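Local atomic coordinates of intracellular growth locus, subunit C (Francisella tularensis subsp. tularensis, PDB entry 2QWU), a protein that is encoded in the Francisella pathogenicity island and probably supports host-cell invasion and growth of the bacterium inside cells. Residues Gly15-Val20 / Arg75-Pro80; Ile52-Gly57 / Ser66-Ala71; Ala113-Met118 / Ile151-Phe156; Tyr131-Ala136 / Cys193-Thr198. The protein carries 2 engineered substitutions. One frame throughout, in Å; residues are numbered along the deposited sequence.

Interaction 1: Gly15-Val20 / Arg75-Pro80. Engineered in segment 75-80: Met76 (natural residue Leu).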
loop_
_atom_site.group_PDB
_atom_site.type_symbol
_atom_site.label_atom_id
_atom_site.label_comp_id
_atom_site.label_asym_id
_atom_site.label_seq_id
_atom_site.Cartn_x
_atom_site.Cartn_y
_atom_site.Cartn_z
ATOM N N GLY A 15 -6.942 17.095 9.957
ATOM C CA GLY A 15 -7.802 15.968 9.654
ATOM C C GLY A 15 -8.247 15.907 8.197
ATOM O O GLY A 15 -9.256 15.296 7.855
ATOM N N GLU A 16 -7.447 16.525 7.339
ATOM C CA GLU A 16 -7.674 16.585 5.921
ATOM C C GLU A 16 -7.324 15.211 5.331
ATOM O O GLU A 16 -6.647 14.408 5.968
ATOM C CB GLU A 16 -6.716 17.642 5.362
ATOM C CG GLU A 16 -6.893 18.030 3.886
ATOM C CD GLU A 16 -5.847 19.068 3.398
ATOM O OE1 GLU A 16 -5.288 19.815 4.224
ATOM O OE2 GLU A 16 -5.598 19.125 2.168
ATOM N N THR A 17 -7.756 14.964 4.103
ATOM C CA THR A 17 -7.384 13.735 3.408
ATOM C C THR A 17 -5.845 13.598 3.287
ATOM O O THR A 17 -5.138 14.584 3.006
ATOM C CB THR A 17 -8.002 13.736 2.010
ATOM O OG1 THR A 17 -9.411 13.666 2.153
ATOM C CG2 THR A 17 -7.545 12.499 1.189
ATOM N N ILE A 18 -5.335 12.378 3.524
ATOM C CA ILE A 18 -3.906 12.098 3.434
ATOM C C ILE A 18 -3.791 11.327 2.141
ATOM O O ILE A 18 -4.618 10.409 1.849
ATOM C CB ILE A 18 -3.435 11.217 4.637
ATOM C CG1 ILE A 18 -3.546 12.026 5.939
ATOM C CG2 ILE A 18 -1.997 10.765 4.443
ATOM C CD1 ILE A 18 -3.090 11.255 7.137
ATOM N N HIS A 19 -2.799 11.687 1.351
ATOM C CA HIS A 19 -2.628 11.069 0.068
ATOM C C HIS A 19 -1.150 10.787 -0.156
ATOM O O HIS A 19 -0.301 11.647 0.085
ATOM C CB HIS A 19 -3.142 12.017 -1.044
ATOM C CG HIS A 19 -3.121 11.415 -2.416
ATOM N ND1 HIS A 19 -2.151 11.707 -3.342
ATOM C CD2 HIS A 19 -3.999 10.584 -3.029
ATOM C CE1 HIS A 19 -2.431 11.095 -4.484
ATOM N NE2 HIS A 19 -3.544 10.411 -4.324
ATOM N N VAL A 20 -0.848 9.579 -0.589
ATOM C CA VAL A 20 0.536 9.246 -0.902
ATOM C C VAL A 20 0.555 8.651 -2.292
ATOM O O VAL A 20 -0.342 7.884 -2.699
ATOM C CB VAL A 20 1.185 8.217 0.086
ATOM C CG1 VAL A 20 2.530 7.740 -0.517
ATOM C CG2 VAL A 20 1.437 8.868 1.470
ATOM N N ARG A 75 -0.200 3.935 -4.479
ATOM C CA ARG A 75 -1.009 5.083 -4.103
ATOM C C ARG A 75 -1.913 4.701 -2.991
ATOM O O ARG A 75 -2.346 3.532 -2.873
ATOM C CB ARG A 75 -1.890 5.550 -5.254
ATOM C CG ARG A 75 -1.188 5.591 -6.528
ATOM C CD ARG A 75 -2.168 5.828 -7.681
ATOM N NE ARG A 75 -2.859 7.108 -7.590
ATOM C CZ ARG A 75 -2.764 8.079 -8.511
ATOM N NH1 ARG A 75 -1.993 7.944 -9.595
ATOM N NH2 ARG A 75 -3.488 9.175 -8.368
HETATM N N MSE A 76 -2.175 5.684 -2.146
HETATM C CA MSE A 76 -3.112 5.442 -1.088
HETATM C C MSE A 76 -3.763 6.749 -0.738
HETATM O O MSE A 76 -3.100 7.779 -0.739
HETATM C CB MSE A 76 -2.448 4.878 0.159
HETATM C CG MSE A 76 -3.469 4.347 1.094
HETATM SE SE MSE A 76 -2.645 3.394 2.423
HETATM C CE MSE A 76 -4.144 2.890 3.292
ATOM N N SER A 77 -5.063 6.699 -0.453
ATOM C CA SER A 77 -5.812 7.894 -0.058
ATOM C C SER A 77 -6.679 7.530 1.137
ATOM O O SER A 77 -7.392 6.522 1.152
ATOM C CB SER A 77 -6.637 8.404 -1.252
ATOM O OG SER A 77 -7.482 9.489 -0.862
ATOM N N ILE A 78 -6.537 8.293 2.198
ATOM C CA ILE A 78 -7.316 8.069 3.384
ATOM C C ILE A 78 -8.007 9.359 3.799
ATOM O O ILE A 78 -7.348 10.387 4.059
ATOM C CB ILE A 78 -6.442 7.620 4.560
ATOM C CG1 ILE A 78 -5.612 6.405 4.152
ATOM C CG2 ILE A 78 -7.356 7.354 5.776
ATOM C CD1 ILE A 78 -4.572 6.046 5.157
ATOM N N THR A 79 -9.326 9.322 3.823
ATOM C CA THR A 79 -10.087 10.492 4.276
ATOM C C THR A 79 -10.653 10.139 5.645
ATOM O O THR A 79 -11.512 9.255 5.749
ATOM C CB THR A 79 -11.181 10.802 3.301
ATOM O OG1 THR A 79 -10.562 11.069 2.040
ATOM C CG2 THR A 79 -11.994 12.045 3.766
ATOM N N PRO A 80 -10.143 10.811 6.695
ATOM C CA PRO A 80 -10.573 10.570 8.066
ATOM C C PRO A 80 -12.077 10.647 8.190
ATOM O O PRO A 80 -12.744 11.411 7.472
ATOM C CB PRO A 80 -9.865 11.656 8.848
ATOM C CG PRO A 80 -8.539 11.795 8.101
ATOM C CD PRO A 80 -9.044 11.805 6.657
#
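Ile18 to Val20 and Arg75 to Thr79 pair as antiparallel beta strands, the short strand 18-21 running beside strand 71-79 in the large antiparallel sheet of the protein. Their axes approach to 4.8 Å. Ile18 and Ile78 form one hydrogen-bonded pair and Val20 and Met76 the next, with the non-hydrogen-bonded pair His19 and Ser77 between. Each hydrogen-bonded pair is closed by two backbone bonds; Ile18 N to Ile78 O, for example, is 2.9 Å long and nearly straight at 170°. Ile18, Val20 and Ile78 share a buried face, where aliphatic side chains suit the neighbouring Ile7, Met6 and Met140. Met76, engineered and a selenomethionine, also lies on this face and touches Leu143. The other face carries the more polar His19 and Ser77: His19 has CG anti to the backbone N (chi1 -175°), and CD2, on its ring edge, lies 3.9 Å from Ser77 CB. Strand 86-96 takes the far edge of strand 71-79 by backbone bonds to Arg75, Ser77 and Thr79. Past the ladder Pro80, with no N-H to offer, lays its CG 3.6 Å from Gly15 O. The side chains of Thr17 and Thr79 cross obliquely, and their hydroxyls, Thr17 OG1 and Thr79 OG1, hydrogen-bond at 2.8 Å.

Interaction 2: Ile52-Gly57 / Ser66-Ala71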
loop_
_atom_site.group_PDB
_atom_site.type_symbol
_atom_site.label_atom_id
_atom_site.label_comp_id
_atom_site.label_asym_id
_atom_site.label_seq_id
_atom_site.Cartn_x
_atom_site.Cartn_y
_atom_site.Cartn_z
ATOM N N ILE A 52 9.086 -10.065 -4.865
ATOM C CA ILE A 52 9.631 -8.872 -5.454
ATOM C C ILE A 52 10.853 -8.474 -4.678
ATOM O O ILE A 52 10.792 -8.408 -3.430
ATOM C CB ILE A 52 8.608 -7.692 -5.413
ATOM C CG1 ILE A 52 7.367 -8.054 -6.236
ATOM C CG2 ILE A 52 9.312 -6.407 -5.865
ATOM C CD1 ILE A 52 6.186 -7.070 -5.994
ATOM N N VAL A 53 11.958 -8.253 -5.389
ATOM C CA VAL A 53 13.192 -7.809 -4.713
ATOM C C VAL A 53 13.104 -6.287 -4.585
ATOM O O VAL A 53 13.665 -5.536 -5.403
ATOM C CB VAL A 53 14.444 -8.261 -5.490
ATOM C CG1 VAL A 53 15.688 -7.891 -4.723
ATOM C CG2 VAL A 53 14.381 -9.800 -5.669
ATOM N N ALA A 54 12.355 -5.843 -3.572
ATOM C CA ALA A 54 12.107 -4.410 -3.354
ATOM C C ALA A 54 13.260 -3.801 -2.604
ATOM O O ALA A 54 13.907 -4.442 -1.708
ATOM C CB ALA A 54 10.803 -4.202 -2.602
ATOM N N ILE A 55 13.529 -2.555 -2.957
ATOM C CA ILE A 55 14.685 -1.851 -2.413
ATOM C C ILE A 55 14.276 -0.742 -1.432
ATOM O O ILE A 55 13.555 0.200 -1.814
ATOM C CB ILE A 55 15.483 -1.231 -3.588
ATOM C CG1 ILE A 55 15.833 -2.289 -4.653
ATOM C CG2 ILE A 55 16.720 -0.475 -3.017
ATOM C CD1 ILE A 55 16.801 -3.383 -4.132
ATOM N N ASP A 56 14.677 -0.878 -0.164
ATOM C CA ASP A 56 14.366 0.118 0.855
ATOM C C ASP A 56 15.195 1.400 0.545
ATOM O O ASP A 56 16.214 1.362 -0.138
ATOM C CB ASP A 56 14.701 -0.443 2.269
ATOM C CG ASP A 56 13.890 0.224 3.393
ATOM O OD1 ASP A 56 12.889 0.919 3.107
ATOM O OD2 ASP A 56 14.222 0.034 4.597
ATOM N N GLY A 57 14.733 2.536 1.049
ATOM C CA GLY A 57 15.455 3.765 0.744
ATOM C C GLY A 57 16.901 3.677 1.199
ATOM O O GLY A 57 17.178 3.230 2.338
ATOM N N SER A 66 17.546 -11.593 -2.202
ATOM C CA SER A 66 16.308 -12.302 -1.942
ATOM C C SER A 66 15.103 -11.375 -2.001
ATOM O O SER A 66 15.229 -10.179 -1.824
ATOM C CB SER A 66 16.361 -12.982 -0.583
ATOM O OG SER A 66 16.284 -12.003 0.451
ATOM N N ALA A 67 13.940 -11.953 -2.281
ATOM C CA ALA A 67 12.704 -11.167 -2.342
ATOM C C ALA A 67 12.421 -10.565 -0.985
ATOM O O ALA A 67 12.605 -11.190 0.073
ATOM C CB ALA A 67 11.548 -12.044 -2.729
ATOM N N THR A 68 11.852 -9.375 -1.001
ATOM C CA THR A 68 11.581 -8.668 0.240
ATOM C C THR A 68 10.162 -8.198 0.321
ATOM O O THR A 68 9.706 -7.740 1.378
ATOM C CB THR A 68 12.479 -7.395 0.358
ATOM O OG1 THR A 68 12.318 -6.586 -0.813
ATOM C CG2 THR A 68 13.956 -7.776 0.461
ATOM N N ALA A 69 9.446 -8.267 -0.800
ATOM C CA ALA A 69 8.081 -7.751 -0.780
ATOM C C ALA A 69 7.079 -8.616 -1.537
ATOM O O ALA A 69 7.448 -9.225 -2.531
ATOM C CB ALA A 69 8.066 -6.345 -1.422
ATOM N N ALA A 70 5.859 -8.687 -1.006
ATOM C CA ALA A 70 4.753 -9.365 -1.678
ATOM C C ALA A 70 4.016 -8.313 -2.567
ATOM O O ALA A 70 3.333 -8.676 -3.538
ATOM C CB ALA A 70 3.776 -9.947 -0.625
ATOM N N ALA A 71 4.137 -7.030 -2.219
ATOM C CA ALA A 71 3.444 -5.984 -2.993
ATOM C C ALA A 71 4.064 -4.646 -2.744
ATOM O O ALA A 71 4.665 -4.431 -1.685
ATOM C CB ALA A 71 1.969 -5.889 -2.583
#
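The side chain of Ile52 meets the backbone of Ala69, Ala70 and Ala71, and it can be followed outward atom by atom. CB sits 3.5 Å from Ala69 O; CG1, anti to the carbonyl carbon and beside the backbone N (chi1 -62°), is still 3.9 Å from the same oxygen; and CD1 ends 4.1 Å from Ala70 O, close also to the CA of Ala71. The branched apolar chain also meets Leu94 of strand 86-96, which suits it to a buried place. The backbone of Ile52 makes a single antiparallel bridge with Ala69: Ile52 N donates to Ala69 O at 3.0 Å. In return Ile52 O accepts from both Thr68 N, at 2.8 Å, and Ala69 N, so that two successive residues face one and form a classic beta bulge. The same oxygen takes a weak bond from Ala54 N, which closes an inverse gamma turn centred on Val53. That turn brings Ala54 back over the partner segment, where its CB meets Ala69 CB at 3.7 Å; the small methyls allow this approach beside Phe37. Thr68 completes the contact with its side chain, OG1 donating to Ala54 O at 2.8 Å. With Ile52 O shared by two backbone N-H donors and Ala54 O taken by the threonine hydroxyl, these carbonyls of two buried loop residues have partners without a regular strand pair.

Interaction 3: Ala113-Met118 / Ile151-Phe156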
loop_
_atom_site.group_PDB
_atom_site.type_symbol
_atom_site.label_atom_id
_atom_site.label_comp_id
_atom_site.label_asym_id
_atom_site.label_seq_id
_atom_site.Cartn_x
_atom_site.Cartn_y
_atom_site.Cartn_z
ATOM N N ALA A 113 -21.300 -12.463 -1.252
ATOM C CA ALA A 113 -21.836 -13.275 -0.190
ATOM C C ALA A 113 -22.048 -12.335 0.998
ATOM O O ALA A 113 -23.181 -12.046 1.353
ATOM C CB ALA A 113 -20.864 -14.411 0.151
ATOM N N SER A 114 -20.966 -11.821 1.584
ATOM C CA SER A 114 -21.070 -10.889 2.724
ATOM C C SER A 114 -19.897 -9.931 2.591
ATOM O O SER A 114 -18.772 -10.237 2.971
ATOM C CB SER A 114 -20.970 -11.642 4.049
ATOM O OG SER A 114 -21.229 -10.734 5.120
ATOM N N ALA A 115 -20.169 -8.754 2.068
ATOM C CA ALA A 115 -19.096 -7.818 1.798
ATOM C C ALA A 115 -18.070 -7.460 2.877
ATOM O O ALA A 115 -16.877 -7.360 2.568
ATOM C CB ALA A 115 -19.706 -6.533 1.193
ATOM N N THR A 116 -18.467 -7.283 4.130
ATOM C CA THR A 116 -17.455 -6.856 5.100
ATOM C C THR A 116 -16.464 -7.936 5.518
ATOM O O THR A 116 -15.497 -7.671 6.240
ATOM C CB THR A 116 -18.108 -6.286 6.348
ATOM O OG1 THR A 116 -18.926 -7.301 6.935
ATOM C CG2 THR A 116 -18.948 -5.081 5.974
ATOM N N ASP A 117 -16.711 -9.158 5.062
ATOM C CA ASP A 117 -15.817 -10.273 5.349
ATOM C C ASP A 117 -14.649 -10.333 4.375
ATOM O O ASP A 117 -13.764 -11.180 4.551
ATOM C CB ASP A 117 -16.555 -11.614 5.238
ATOM C CG ASP A 117 -17.485 -11.891 6.420
ATOM O OD1 ASP A 117 -17.201 -11.394 7.546
ATOM O OD2 ASP A 117 -18.485 -12.636 6.209
HETATM N N MSE A 118 -14.649 -9.498 3.331
HETATM C CA MSE A 118 -13.550 -9.549 2.366
HETATM C C MSE A 118 -12.404 -8.682 2.947
HETATM O O MSE A 118 -12.414 -7.448 2.829
HETATM C CB MSE A 118 -14.015 -9.023 0.992
HETATM C CG MSE A 118 -13.149 -9.479 -0.235
HETATM SE SE MSE A 118 -11.397 -8.734 -0.289
HETATM C CE MSE A 118 -11.879 -7.063 -0.555
ATOM N N ILE A 151 -16.577 -1.022 2.535
ATOM C CA ILE A 151 -17.591 -0.280 3.272
ATOM C C ILE A 151 -18.900 -1.028 2.974
ATOM O O ILE A 151 -19.720 -1.281 3.875
ATOM C CB ILE A 151 -17.711 1.169 2.759
ATOM C CG1 ILE A 151 -16.494 1.990 3.226
ATOM C CG2 ILE A 151 -19.009 1.766 3.288
ATOM C CD1 ILE A 151 -16.206 3.208 2.362
ATOM N N SER A 152 -19.073 -1.397 1.711
ATOM C CA SER A 152 -20.252 -2.136 1.255
ATOM C C SER A 152 -19.986 -2.629 -0.154
ATOM O O SER A 152 -19.053 -2.172 -0.797
ATOM C CB SER A 152 -21.470 -1.215 1.235
ATOM O OG SER A 152 -21.365 -0.310 0.148
ATOM N N ALA A 153 -20.804 -3.550 -0.655
ATOM C CA ALA A 153 -20.599 -4.039 -2.004
ATOM C C ALA A 153 -20.797 -2.926 -3.005
ATOM O O ALA A 153 -20.073 -2.830 -4.006
ATOM C CB ALA A 153 -21.565 -5.185 -2.315
ATOM N N LYS A 154 -21.772 -2.062 -2.749
ATOM C CA LYS A 154 -22.012 -0.994 -3.711
ATOM C C LYS A 154 -20.910 0.057 -3.816
ATOM O O LYS A 154 -20.645 0.587 -4.908
ATOM C CB LYS A 154 -23.358 -0.334 -3.416
ATOM C CG LYS A 154 -24.444 -0.865 -4.318
ATOM C CD LYS A 154 -25.787 -0.843 -3.621
ATOM C CE LYS A 154 -26.897 -1.403 -4.517
ATOM N NZ LYS A 154 -28.195 -1.325 -3.792
ATOM N N ALA A 155 -20.261 0.354 -2.695
ATOM C CA ALA A 155 -19.199 1.368 -2.677
ATOM C C ALA A 155 -17.850 0.825 -3.216
ATOM O O ALA A 155 -16.995 1.577 -3.689
ATOM C CB ALA A 155 -18.994 1.868 -1.225
ATOM N N PHE A 156 -17.695 -0.485 -3.153
ATOM C CA PHE A 156 -16.462 -1.162 -3.542
ATOM C C PHE A 156 -16.194 -1.311 -5.024
ATOM O O PHE A 156 -17.121 -1.518 -5.837
ATOM C CB PHE A 156 -16.459 -2.540 -2.882
ATOM C CG PHE A 156 -15.226 -3.309 -3.123
ATOM C CD1 PHE A 156 -14.139 -3.164 -2.268
ATOM C CD2 PHE A 156 -15.170 -4.249 -4.162
ATOM C CE1 PHE A 156 -13.021 -3.960 -2.442
ATOM C CE2 PHE A 156 -14.034 -5.050 -4.341
ATOM C CZ PHE A 156 -12.973 -4.904 -3.480
#
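The first torsions of Met118, a selenomethionine, and Phe156 start both chains toward each other's segment: in both, CG lies anti to the backbone N, at chi1 -159° in Met118 and -176° in Phe156, and both CA–CB bonds point at the opposite segment. Met118 then bends at chi2 and again at chi3 (-66°), the last turn placing its methyl CE near the aromatic ring. CE lies 3.8 Å from Phe156 CZ and equally far from CE1, approaching obliquely, while the two side chains cross at about a right angle. A long, flexible chain suits this place because it can bring its methyl to the CZ-CE1 side of a rigid ring, and both residues are buried.

Nearer the surface the contact is made by small residues. Ala115 points its CB at the turn of the other segment, 3.7 Å from Ala153 N and 4.2 Å from Ala153 CB; a methyl group is short enough to let the two backbones come this close. Thr116 adds a looser touch, its CG2 standing 4.4 Å from Ile151 O. No hydrogen bond crosses between the segments. Ser152 OG accepts from Ala155 N at 3.1 Å, an ST motif that holds the turn presenting Ala153, whereas residues 115-117 form a 3-10 turn.

The contact joins the C-terminal end of helix 97-114 to the connection between strands 147-150 and 157-162. Ala153 rests on Leu111 and Met118 on Ile110 of that helix, while Phe156 touches Val107 and Leu111 of the helix and Ile180 and Leu183 of strand 173-184, with Pro150 touching both Met118 and Phe156.

Interaction 4: Tyr131-Ala136 / Cys193-Thr198; sequences YKTDEA and CCAAST
Asp134 and Ser197 meet through two hydrogen bonds that tie the carboxylate to one residue. Ser197 OG donates to the syn lone pair of Asp134 OD2 at a short 2.5 Å, while Ser197 N reaches Asp134 OD1 at 2.9 Å from above the carboxylate plane. The first torsion sets Asp134 CG between the backbone N and the carbonyl carbon (chi1 62°), and aspartate suits the position because its carboxylate has an oxygen for each of these donors. A water bridges onward, donating to Asp134 OD2 and standing 2.8 Å from Thr198 OG1. Next to this pair Thr133 N donates to Ala195 O at 3.0 Å, a nearly straight bond of 170°.

Lys132 has its CB 3.3 Å from Ala195 O and its CD near Cys194 O. The chain bends at chi2 and then extends to NZ, which donates to Cys194 O at 2.7 Å in the carbonyl plane and, weakly, to Cys193 O. NZ also has a salt bridge to Glu130 and a hydrogen bond to Ile139 O, so this buried ammonium has several oxygens around it, which would be expected to favour its charged form.

Behind this shell, a type I turn from Lys132 to Glu135 presents Thr133 and Asp134, and Asp199 holds Ala196 N on the partner side. The contact thus joins the connection of strands 130-131 and 137-138 to that of strands 189-193 and 200-204, with Cys194 resting on Arg9 and Val12 of helix 9-14.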
loop_
_atom_site.group_PDB
_atom_site.type_symbol
_atom_site.label_atom_id
_atom_site.label_comp_id
_atom_site.label_asym_id
_atom_site.label_seq_id
_atom_site.Cartn_x
_atom_site.Cartn_y
_atom_site.Cartn_z
ATOM N N TYR A 131 13.047 10.274 1.603
ATOM C CA TYR A 131 14.268 10.955 2.068
ATOM C C TYR A 131 13.852 12.365 2.554
ATOM O O TYR A 131 13.399 13.216 1.792
ATOM C CB TYR A 131 15.326 11.002 0.942
ATOM C CG TYR A 131 16.675 11.468 1.434
ATOM C CD1 TYR A 131 17.351 10.731 2.397
ATOM C CD2 TYR A 131 17.278 12.603 0.906
ATOM C CE1 TYR A 131 18.636 11.102 2.836
ATOM C CE2 TYR A 131 18.578 13.005 1.334
ATOM C CZ TYR A 131 19.230 12.229 2.294
ATOM O OH TYR A 131 20.488 12.548 2.759
ATOM N N LYS A 132 13.989 12.574 3.846
ATOM C CA LYS A 132 13.538 13.789 4.495
ATOM C C LYS A 132 14.428 15.013 4.345
ATOM O O LYS A 132 15.569 14.916 3.895
ATOM C CB LYS A 132 13.267 13.477 5.973
ATOM C CG LYS A 132 12.380 12.254 6.200
ATOM C CD LYS A 132 10.932 12.493 5.687
ATOM C CE LYS A 132 10.045 11.300 6.042
ATOM N NZ LYS A 132 8.603 11.680 5.910
ATOM N N THR A 133 13.870 16.176 4.727
ATOM C CA THR A 133 14.609 17.426 4.548
ATOM C C THR A 133 15.837 17.535 5.412
ATOM O O THR A 133 16.694 18.371 5.140
ATOM C CB THR A 133 13.688 18.674 4.752
ATOM O OG1 THR A 133 13.053 18.637 6.040
ATOM C CG2 THR A 133 12.575 18.680 3.608
ATOM N N ASP A 134 15.899 16.731 6.476
ATOM C CA ASP A 134 17.062 16.747 7.329
ATOM C C ASP A 134 18.104 15.665 6.982
ATOM O O ASP A 134 18.948 15.282 7.813
ATOM C CB ASP A 134 16.635 16.705 8.812
ATOM C CG ASP A 134 15.869 15.429 9.192
ATOM O OD1 ASP A 134 15.337 14.726 8.292
ATOM O OD2 ASP A 134 15.776 15.160 10.417
ATOM N N GLU A 135 18.027 15.177 5.744
ATOM C CA GLU A 135 18.975 14.217 5.180
ATOM C C GLU A 135 19.064 12.865 5.866
ATOM O O GLU A 135 20.151 12.327 6.136
ATOM C CB GLU A 135 20.374 14.863 5.100
ATOM C CG GLU A 135 20.338 16.203 4.379
ATOM C CD GLU A 135 21.707 16.681 3.929
ATOM O OE1 GLU A 135 22.677 16.585 4.728
ATOM O OE2 GLU A 135 21.795 17.173 2.769
ATOM N N ALA A 136 17.899 12.305 6.114
ATOM C CA ALA A 136 17.777 10.989 6.724
ATOM C C ALA A 136 16.465 10.455 6.140
ATOM O O ALA A 136 15.570 11.234 5.805
ATOM C CB ALA A 136 17.650 11.119 8.228
ATOM N N CYS A 193 4.945 10.491 9.121
ATOM C CA CYS A 193 6.103 11.375 9.330
ATOM C C CYS A 193 6.032 12.361 8.200
ATOM O O CYS A 193 5.800 11.967 7.027
ATOM C CB CYS A 193 7.421 10.630 9.248
ATOM S SG CYS A 193 8.809 11.713 9.786
ATOM N N CYS A 194 6.257 13.626 8.556
ATOM C CA CYS A 194 6.134 14.722 7.607
ATOM C C CYS A 194 7.440 15.169 6.980
ATOM O O CYS A 194 8.205 14.291 6.557
ATOM C CB CYS A 194 5.354 15.865 8.280
ATOM S SG CYS A 194 3.711 15.262 8.888
ATOM N N ALA A 195 7.716 16.485 6.931
ATOM C CA ALA A 195 8.885 16.996 6.214
ATOM C C ALA A 195 10.250 16.429 6.593
ATOM O O ALA A 195 11.005 15.933 5.739
ATOM C CB ALA A 195 8.920 18.572 6.328
ATOM N N ALA A 196 10.553 16.558 7.865
ATOM C CA ALA A 196 11.819 16.119 8.392
ATOM C C ALA A 196 11.634 14.796 9.141
ATOM O O ALA A 196 10.490 14.423 9.462
ATOM C CB ALA A 196 12.358 17.229 9.289
ATOM N N SER A 197 12.732 14.075 9.376
ATOM C CA SER A 197 12.684 12.793 10.077
ATOM C C SER A 197 12.229 12.930 11.523
ATOM O O SER A 197 11.784 11.961 12.117
ATOM C CB SER A 197 14.051 12.076 10.053
ATOM O OG SER A 197 14.978 12.783 10.865
ATOM N N THR A 198 12.323 14.143 12.078
ATOM C CA THR A 198 11.891 14.391 13.453
ATOM C C THR A 198 10.411 14.902 13.454
ATOM O O THR A 198 9.898 15.366 14.481
ATOM C CB THR A 198 12.796 15.485 14.060
ATOM O OG1 THR A 198 12.737 16.647 13.221
ATOM C CG2 THR A 198 14.273 15.006 14.123
HETATM O O HOH W 1 15.121 17.460 11.958
#

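How the interactions relate
None of the four contacts is wholly buried. Interactions 1 and 2 both involve strand 71-79: interaction 1 pairs its later part as regular sheet with one buried apolar face, whereas interaction 2 has an irregular bulged pairing just before the strand, in the loop that leads to it, some 24 Å away between centres. Interactions 3 and 4 lie further out, each about 20 Å from the centre of the chain and on opposite sides of it, yet their segments alternate in the sequence. Interaction 3 has no hydrogen bond across its segments and rests on methyl and ring contacts, but interaction 4 relies on charged and polar side chains together with backbone groups. Met140 and helix 9-14 adjoin both interactions 1 and 4.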